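Local coordinates for membrane protein (Acinetobacter baumannii AB307-0294, PDB 5DL5) that forms a beta-barrel channel of the OprD porin family in the outer membrane and probably takes up small substrates, antibiotics among them, at residues Tyr197-Asn200 against Asp201-Ala205; Val340-Gly343 against Lys344-Val347; Gln175-Thr178 against Asp179-Ala182. All blocks are in the same frame, centred on the assembly; numbering follows the deposited sequence.

Interaction 1. Residues Tyr197-Asn200 against Asp201-Ala205; sequences YKFN and DNLNA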
loop_
_atom_site.group_PDB
_atom_site.type_symbol
_atom_site.label_atom_id
_atom_site.label_comp_id
_atom_site.label_asym_id
_atom_site.label_seq_id
_atom_site.Cartn_x
_atom_site.Cartn_y
_atom_site.Cartn_z
ATOM N N TYR A 197 -8.523 7.507 16.190
ATOM C CA TYR A 197 -9.522 7.490 17.240
ATOM C C TYR A 197 -10.889 7.008 16.709
ATOM O O TYR A 197 -11.371 7.485 15.641
ATOM C CB TYR A 197 -9.639 8.852 17.822
ATOM C CG TYR A 197 -10.544 8.895 19.065
ATOM C CD1 TYR A 197 -10.230 8.103 20.171
ATOM C CD2 TYR A 197 -11.696 9.681 19.105
ATOM C CE1 TYR A 197 -11.028 8.103 21.312
ATOM C CE2 TYR A 197 -12.552 9.652 20.214
ATOM C CZ TYR A 197 -12.193 8.898 21.297
ATOM O OH TYR A 197 -12.903 8.826 22.401
ATOM N N LYS A 198 -11.487 6.088 17.458
ATOM C CA LYS A 198 -12.873 5.654 17.213
ATOM C C LYS A 198 -13.766 6.437 18.184
ATOM O O LYS A 198 -13.752 6.198 19.411
ATOM C CB LYS A 198 -12.968 4.133 17.455
ATOM C CG LYS A 198 -14.335 3.579 17.039
ATOM C CD LYS A 198 -14.486 2.145 17.518
ATOM C CE LYS A 198 -15.884 1.725 17.173
ATOM N NZ LYS A 198 -16.089 0.319 17.418
ATOM N N PHE A 199 -14.541 7.373 17.655
ATOM C CA PHE A 199 -15.456 8.237 18.448
ATOM C C PHE A 199 -16.665 7.447 18.912
ATOM O O PHE A 199 -17.046 7.518 20.043
ATOM C CB PHE A 199 -15.949 9.437 17.650
ATOM C CG PHE A 199 -14.887 10.437 17.330
ATOM C CD1 PHE A 199 -14.121 10.307 16.239
ATOM C CD2 PHE A 199 -14.666 11.525 18.162
ATOM C CE1 PHE A 199 -13.145 11.249 15.962
ATOM C CE2 PHE A 199 -13.692 12.448 17.898
ATOM C CZ PHE A 199 -12.951 12.322 16.777
ATOM N N ASN A 200 -17.232 6.636 18.046
ATOM C CA ASN A 200 -18.377 5.772 18.431
ATOM C C ASN A 200 -18.379 4.723 17.355
ATOM O O ASN A 200 -17.453 4.704 16.518
ATOM C CB ASN A 200 -19.681 6.570 18.515
ATOM C CG ASN A 200 -20.017 7.331 17.232
ATOM O OD1 ASN A 200 -19.697 6.983 16.086
ATOM N ND2 ASN A 200 -20.771 8.348 17.432
ATOM N N ASP A 201 -19.383 3.907 17.239
ATOM C CA ASP A 201 -19.212 2.844 16.231
ATOM C C ASP A 201 -19.439 3.359 14.812
ATOM O O ASP A 201 -18.998 2.723 13.929
ATOM C CB ASP A 201 -19.955 1.528 16.584
ATOM C CG ASP A 201 -21.281 1.757 16.942
ATOM O OD1 ASP A 201 -21.693 2.803 16.472
ATOM O OD2 ASP A 201 -21.901 0.980 17.717
ATOM N N ASN A 202 -20.052 4.518 14.604
ATOM C CA ASN A 202 -20.197 5.035 13.280
ATOM C C ASN A 202 -19.069 5.981 12.776
ATOM O O ASN A 202 -19.011 6.245 11.583
ATOM C CB ASN A 202 -21.466 5.755 13.180
ATOM C CG ASN A 202 -22.673 4.843 13.315
ATOM O OD1 ASN A 202 -22.585 3.621 13.295
ATOM N ND2 ASN A 202 -23.785 5.447 13.467
ATOM N N LEU A 203 -18.277 6.561 13.683
ATOM C CA LEU A 203 -17.338 7.634 13.339
ATOM C C LEU A 203 -15.907 7.435 13.859
ATOM O O LEU A 203 -15.678 7.108 15.076
ATOM C CB LEU A 203 -17.893 8.954 13.850
ATOM C CG LEU A 203 -17.035 10.199 13.801
ATOM C CD1 LEU A 203 -16.967 10.674 12.392
ATOM C CD2 LEU A 203 -17.477 11.324 14.768
ATOM N N ASN A 204 -14.948 7.532 12.932
ATOM C CA ASN A 204 -13.597 7.603 13.353
ATOM C C ASN A 204 -12.754 8.495 12.482
ATOM O O ASN A 204 -13.155 8.913 11.394
ATOM C CB ASN A 204 -13.057 6.240 13.433
ATOM C CG ASN A 204 -13.192 5.542 12.178
ATOM O OD1 ASN A 204 -12.523 5.875 11.281
ATOM N ND2 ASN A 204 -14.081 4.579 12.098
ATOM N N ALA A 205 -11.608 8.855 13.006
ATOM C CA ALA A 205 -10.747 9.798 12.348
ATOM C C ALA A 205 -9.277 9.501 12.677
ATOM O O ALA A 205 -8.974 8.759 13.642
ATOM C CB ALA A 205 -11.052 11.201 12.771
#

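Interaction 2. Residues Val340-Gly343 against Lys344-Val347; sequences VDFG and KLGV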
loop_
_atom_site.group_PDB
_atom_site.type_symbol
_atom_site.label_atom_id
_atom_site.label_comp_id
_atom_site.label_asym_id
_atom_site.label_seq_id
_atom_site.Cartn_x
_atom_site.Cartn_y
_atom_site.Cartn_z
ATOM N N VAL A 340 -20.553 -6.852 -5.613
ATOM C CA VAL A 340 -21.527 -7.886 -5.279
ATOM C C VAL A 340 -20.896 -9.009 -4.434
ATOM O O VAL A 340 -19.895 -9.608 -4.858
ATOM C CB VAL A 340 -22.050 -8.557 -6.537
ATOM C CG1 VAL A 340 -23.079 -9.615 -6.157
ATOM C CG2 VAL A 340 -22.563 -7.482 -7.456
ATOM N N ASP A 341 -21.587 -9.343 -3.334
ATOM C CA ASP A 341 -21.348 -10.512 -2.539
ATOM C C ASP A 341 -22.305 -11.701 -2.917
ATOM O O ASP A 341 -23.508 -11.742 -2.534
ATOM C CB ASP A 341 -21.411 -10.137 -1.055
ATOM C CG ASP A 341 -21.037 -11.303 -0.122
ATOM O OD1 ASP A 341 -21.054 -12.514 -0.506
ATOM O OD2 ASP A 341 -20.779 -10.983 1.048
ATOM N N PHE A 342 -21.702 -12.688 -3.591
ATOM C CA PHE A 342 -22.419 -13.821 -4.140
ATOM C C PHE A 342 -22.855 -14.821 -3.118
ATOM O O PHE A 342 -23.753 -15.595 -3.422
ATOM C CB PHE A 342 -21.678 -14.517 -5.283
ATOM C CG PHE A 342 -21.769 -13.788 -6.570
ATOM C CD1 PHE A 342 -22.866 -13.961 -7.408
ATOM C CD2 PHE A 342 -20.832 -12.903 -6.911
ATOM C CE1 PHE A 342 -22.951 -13.297 -8.613
ATOM C CE2 PHE A 342 -20.925 -12.182 -8.078
ATOM C CZ PHE A 342 -21.974 -12.369 -8.941
ATOM N N GLY A 343 -22.323 -14.729 -1.912
ATOM C CA GLY A 343 -22.851 -15.465 -0.754
ATOM C C GLY A 343 -24.149 -14.883 -0.233
ATOM O O GLY A 343 -25.113 -15.603 -0.041
ATOM N N LYS A 344 -24.194 -13.563 -0.014
ATOM C CA LYS A 344 -25.430 -12.921 0.457
ATOM C C LYS A 344 -26.504 -13.072 -0.529
ATOM O O LYS A 344 -27.663 -13.178 -0.193
ATOM C CB LYS A 344 -25.225 -11.479 0.763
ATOM C CG LYS A 344 -24.533 -11.341 2.076
ATOM C CD LYS A 344 -23.920 -9.983 2.231
ATOM C CE LYS A 344 -23.611 -9.773 3.692
ATOM N NZ LYS A 344 -22.921 -8.467 3.793
ATOM N N LEU A 345 -26.112 -13.093 -1.774
ATOM C CA LEU A 345 -27.071 -13.239 -2.854
ATOM C C LEU A 345 -27.626 -14.625 -2.938
ATOM O O LEU A 345 -28.684 -14.795 -3.520
ATOM C CB LEU A 345 -26.406 -12.864 -4.161
ATOM C CG LEU A 345 -27.189 -12.433 -5.371
ATOM C CD1 LEU A 345 -27.950 -11.124 -5.106
ATOM C CD2 LEU A 345 -26.138 -12.256 -6.451
ATOM N N GLY A 346 -26.949 -15.613 -2.354
ATOM C CA GLY A 346 -27.457 -16.962 -2.331
ATOM C C GLY A 346 -26.806 -17.829 -3.384
ATOM O O GLY A 346 -27.271 -18.923 -3.607
ATOM N N VAL A 347 -25.724 -17.406 -4.030
ATOM C CA VAL A 347 -25.149 -18.215 -5.148
ATOM C C VAL A 347 -23.886 -19.034 -4.800
ATOM O O VAL A 347 -23.729 -20.141 -5.285
ATOM C CB VAL A 347 -24.849 -17.323 -6.395
ATOM C CG1 VAL A 347 -24.032 -18.057 -7.455
ATOM C CG2 VAL A 347 -26.156 -16.857 -6.997
#

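Interaction 3. Residues Gln175-Thr178 against Asp179-Ala182; sequences QINT and DADA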
loop_
_atom_site.group_PDB
_atom_site.type_symbol
_atom_site.label_atom_id
_atom_site.label_comp_id
_atom_site.label_asym_id
_atom_site.label_seq_id
_atom_site.Cartn_x
_atom_site.Cartn_y
_atom_site.Cartn_z
ATOM N N GLN A 175 13.726 -6.104 -3.833
ATOM C CA GLN A 175 15.074 -5.783 -3.537
ATOM C C GLN A 175 15.651 -6.843 -2.557
ATOM O O GLN A 175 14.981 -7.207 -1.577
ATOM C CB GLN A 175 15.181 -4.358 -2.892
ATOM C CG GLN A 175 14.503 -3.242 -3.698
ATOM C CD GLN A 175 15.280 -2.931 -4.951
ATOM O OE1 GLN A 175 16.473 -2.989 -4.941
ATOM N NE2 GLN A 175 14.577 -2.669 -6.054
ATOM N N ILE A 176 16.900 -7.224 -2.829
ATOM C CA ILE A 176 17.738 -8.138 -1.952
ATOM C C ILE A 176 18.537 -7.388 -0.850
ATOM O O ILE A 176 18.722 -7.901 0.233
ATOM C CB ILE A 176 18.814 -8.868 -2.848
ATOM C CG1 ILE A 176 18.133 -9.621 -3.978
ATOM C CG2 ILE A 176 19.797 -9.715 -2.038
ATOM C CD1 ILE A 176 17.018 -10.475 -3.474
ATOM N N ASN A 177 19.017 -6.193 -1.169
ATOM C CA ASN A 177 19.760 -5.333 -0.218
ATOM C C ASN A 177 18.792 -4.947 0.839
ATOM O O ASN A 177 17.589 -4.725 0.525
ATOM C CB ASN A 177 20.217 -4.098 -0.981
ATOM C CG ASN A 177 21.255 -3.257 -0.234
ATOM O OD1 ASN A 177 20.959 -2.422 0.673
ATOM N ND2 ASN A 177 22.519 -3.433 -0.670
ATOM N N THR A 178 19.271 -4.797 2.068
ATOM C CA THR A 178 18.393 -4.475 3.193
ATOM C C THR A 178 17.993 -2.976 3.279
ATOM O O THR A 178 17.120 -2.651 3.991
ATOM C CB THR A 178 19.071 -4.884 4.488
ATOM O OG1 THR A 178 20.341 -4.224 4.525
ATOM C CG2 THR A 178 19.412 -6.403 4.434
ATOM N N ASP A 179 18.605 -2.083 2.539
ATOM C CA ASP A 179 18.218 -0.716 2.537
ATOM C C ASP A 179 18.130 -0.252 1.063
ATOM O O ASP A 179 19.108 0.299 0.460
ATOM C CB ASP A 179 19.193 0.157 3.347
ATOM C CG ASP A 179 18.620 1.541 3.660
ATOM O OD1 ASP A 179 17.412 1.737 3.423
ATOM O OD2 ASP A 179 19.337 2.488 4.153
ATOM N N ALA A 180 16.980 -0.560 0.469
ATOM C CA ALA A 180 16.737 -0.277 -0.990
ATOM C C ALA A 180 15.276 -0.232 -1.314
ATOM O O ALA A 180 14.568 -1.203 -1.166
ATOM C CB ALA A 180 17.501 -1.262 -1.934
ATOM N N ASP A 181 14.801 0.944 -1.698
ATOM C CA ASP A 181 13.384 1.139 -2.065
ATOM C C ASP A 181 13.188 0.654 -3.498
ATOM O O ASP A 181 14.068 -0.037 -4.024
ATOM C CB ASP A 181 13.018 2.637 -1.828
ATOM C CG ASP A 181 13.571 3.610 -2.880
ATOM O OD1 ASP A 181 14.338 3.260 -3.839
ATOM O OD2 ASP A 181 13.207 4.815 -2.774
ATOM N N ALA A 182 12.069 0.995 -4.146
ATOM C CA ALA A 182 11.682 0.426 -5.450
ATOM C C ALA A 182 12.674 0.916 -6.465
ATOM O O ALA A 182 12.843 0.269 -7.502
ATOM C CB ALA A 182 10.258 0.869 -5.913
#

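Interaction 1. Residues Tyr197-Asn200 against Asp201-Ala205
With its first torsion at 55°, the side chain of N200 has CG between its own backbone N and carbonyl carbon, and OD1 swings back over the turn to meet L203. F199 takes another course: CG stands anti to the carbonyl carbon (chi1 -68°), which lays the ring along the strand that returns. The oxygen of N200 draws two backbone N-H groups at once, 2.9 Å from OD1 to N202 N and 2.8 Å from OD1 to L203 N; both bonds are bent and weak, and together they draw the amide oxygen toward the turn's backbone. On the ring of F199, CG packs on CD2 of L203 at 3.7 Å, the two side chains crossing at a slant, while CE1 reaches CB of A205 at 3.8 Å, in the plane of the ring. The ring of Y197 turns an edge to one face of F199, with Y197 CD2 over the centre of the F199 ring. Behind the aromatic pair the backbone pairs as in an antiparallel hairpin, less regular toward the turn: Y197 and A205 form a hydrogen-bonded pair, Y197 N lying 2.9 Å from A205 O, and F199 N donates to L203 O in a bent bond of 2.8 Å. K198 and N204, a non-hydrogen-bonded pair, put their side chains on the opposite face. This surface hairpin joins strands 190-200 and 203-212 of the barrel; N159 extends the bonding beyond K198, and strand 216-229 flanks the other side through N224 and K226.

Interaction 2. Residues Val340-Gly343 against Lys344-Val347
The side chains of F342 and L345 run alongside each other in one direction, and V347 follows the ring in the same sense. In L345, CG stands opposite the backbone N (chi1 -158°), the torsion that brings its CD2 within 3.8 Å of F342 CD1. The same phenyl CD1 approaches CB of V347 at 4.0 Å, near the plane of the ring. V340 CG1 sits over one ring face, nearer its border than its centre. D341 makes the polar contacts: its CG stands anti to the backbone N (chi1 -175°), and OD1 accepts from G343 N at 2.9 Å, which makes an Asx turn. A weak bond from K344 N to the same oxygen adds to the grip. The aliphatic part of K344, extended beyond CG, passes the carboxylate at about a right angle, with CD 3.5 Å from D341 OD2; the ammonium stays beyond salt-bridge range. Backbone bonds from L345 N to D341 O and from V347 N to F342 O finish the fold-back around a type I turn from G343 to G346. The turn follows strand 332-341 and leads to strand 351-365, where W353 and L351 pack on V340 and F342, while P288 in a neighbouring loop touches K344 and L345.

Interaction 3. Residues Gln175-Thr178 against Asp179-Ala182
The backbone from Q175 to A182 forms no regular helix or strand and reverses direction around N177 and T178, bringing A180 and D181 back beside Q175. Two side chains bridge the bend, one by a polar bond and the other by packing. In N177, CG lies anti to the backbone N (chi1 -167°), and this carries the amide past T178; OD1 then accepts from D179 N at 3.0 Å. The bond is nearly straight, 164° at the hydrogen, with the donor slightly tilted from the carbonyl plane. An asparagine oxygen taking the N-H two residues on is an Asx turn, and it ties the bend at its apex. CB of N177 also rests on the methyl of A180, 4.0 Å away. Q175 bends at its second torsion (chi2 -72°), which curls the chain toward the returning backbone: CG lies 3.3 Å from A180 O, and OE1 touches CB of A180 at 3.6 Å. The methyl of A180 thus meets both side chains of the first limb, Q175 and N177 coming from directions roughly at right angles. D179 and D181 point their carboxylates away from the bend, to backbone N-H groups: D179 OD1 to D170 of strand 160-171 and to L187 further along the same loop, D181 OD1 to R185 of that loop and OD2 to A310 of another. Acidic groups held by several N-H donors would probably be stabilised in the ionised form. The chemistry thus divides the work: one side-chain amide shapes the bend, an alanine methyl is the apolar contact point of the two limbs, and two aspartates fasten the loop to its surroundings.

Along the chain, interaction 3 comes first, then interaction 1, then interaction 2, all within the OprD-family porin region. Interactions 1 and 2 involve strands of the same antiparallel barrel wall: the first is the tight hairpin between strands 190-200 and 203-212, the second the connection from strand 332-341 to strand 351-365. Their centres are 29 Å apart. Interaction 3 lies in the long loop between strands 160-171 and 190-200, on the opposite side of the chain's centre from both, with centres 37 Å from interaction 1 and 42 Å from interaction 2. None touches another, so the three are separate local solutions to reversing or bending the chain between barrel strands.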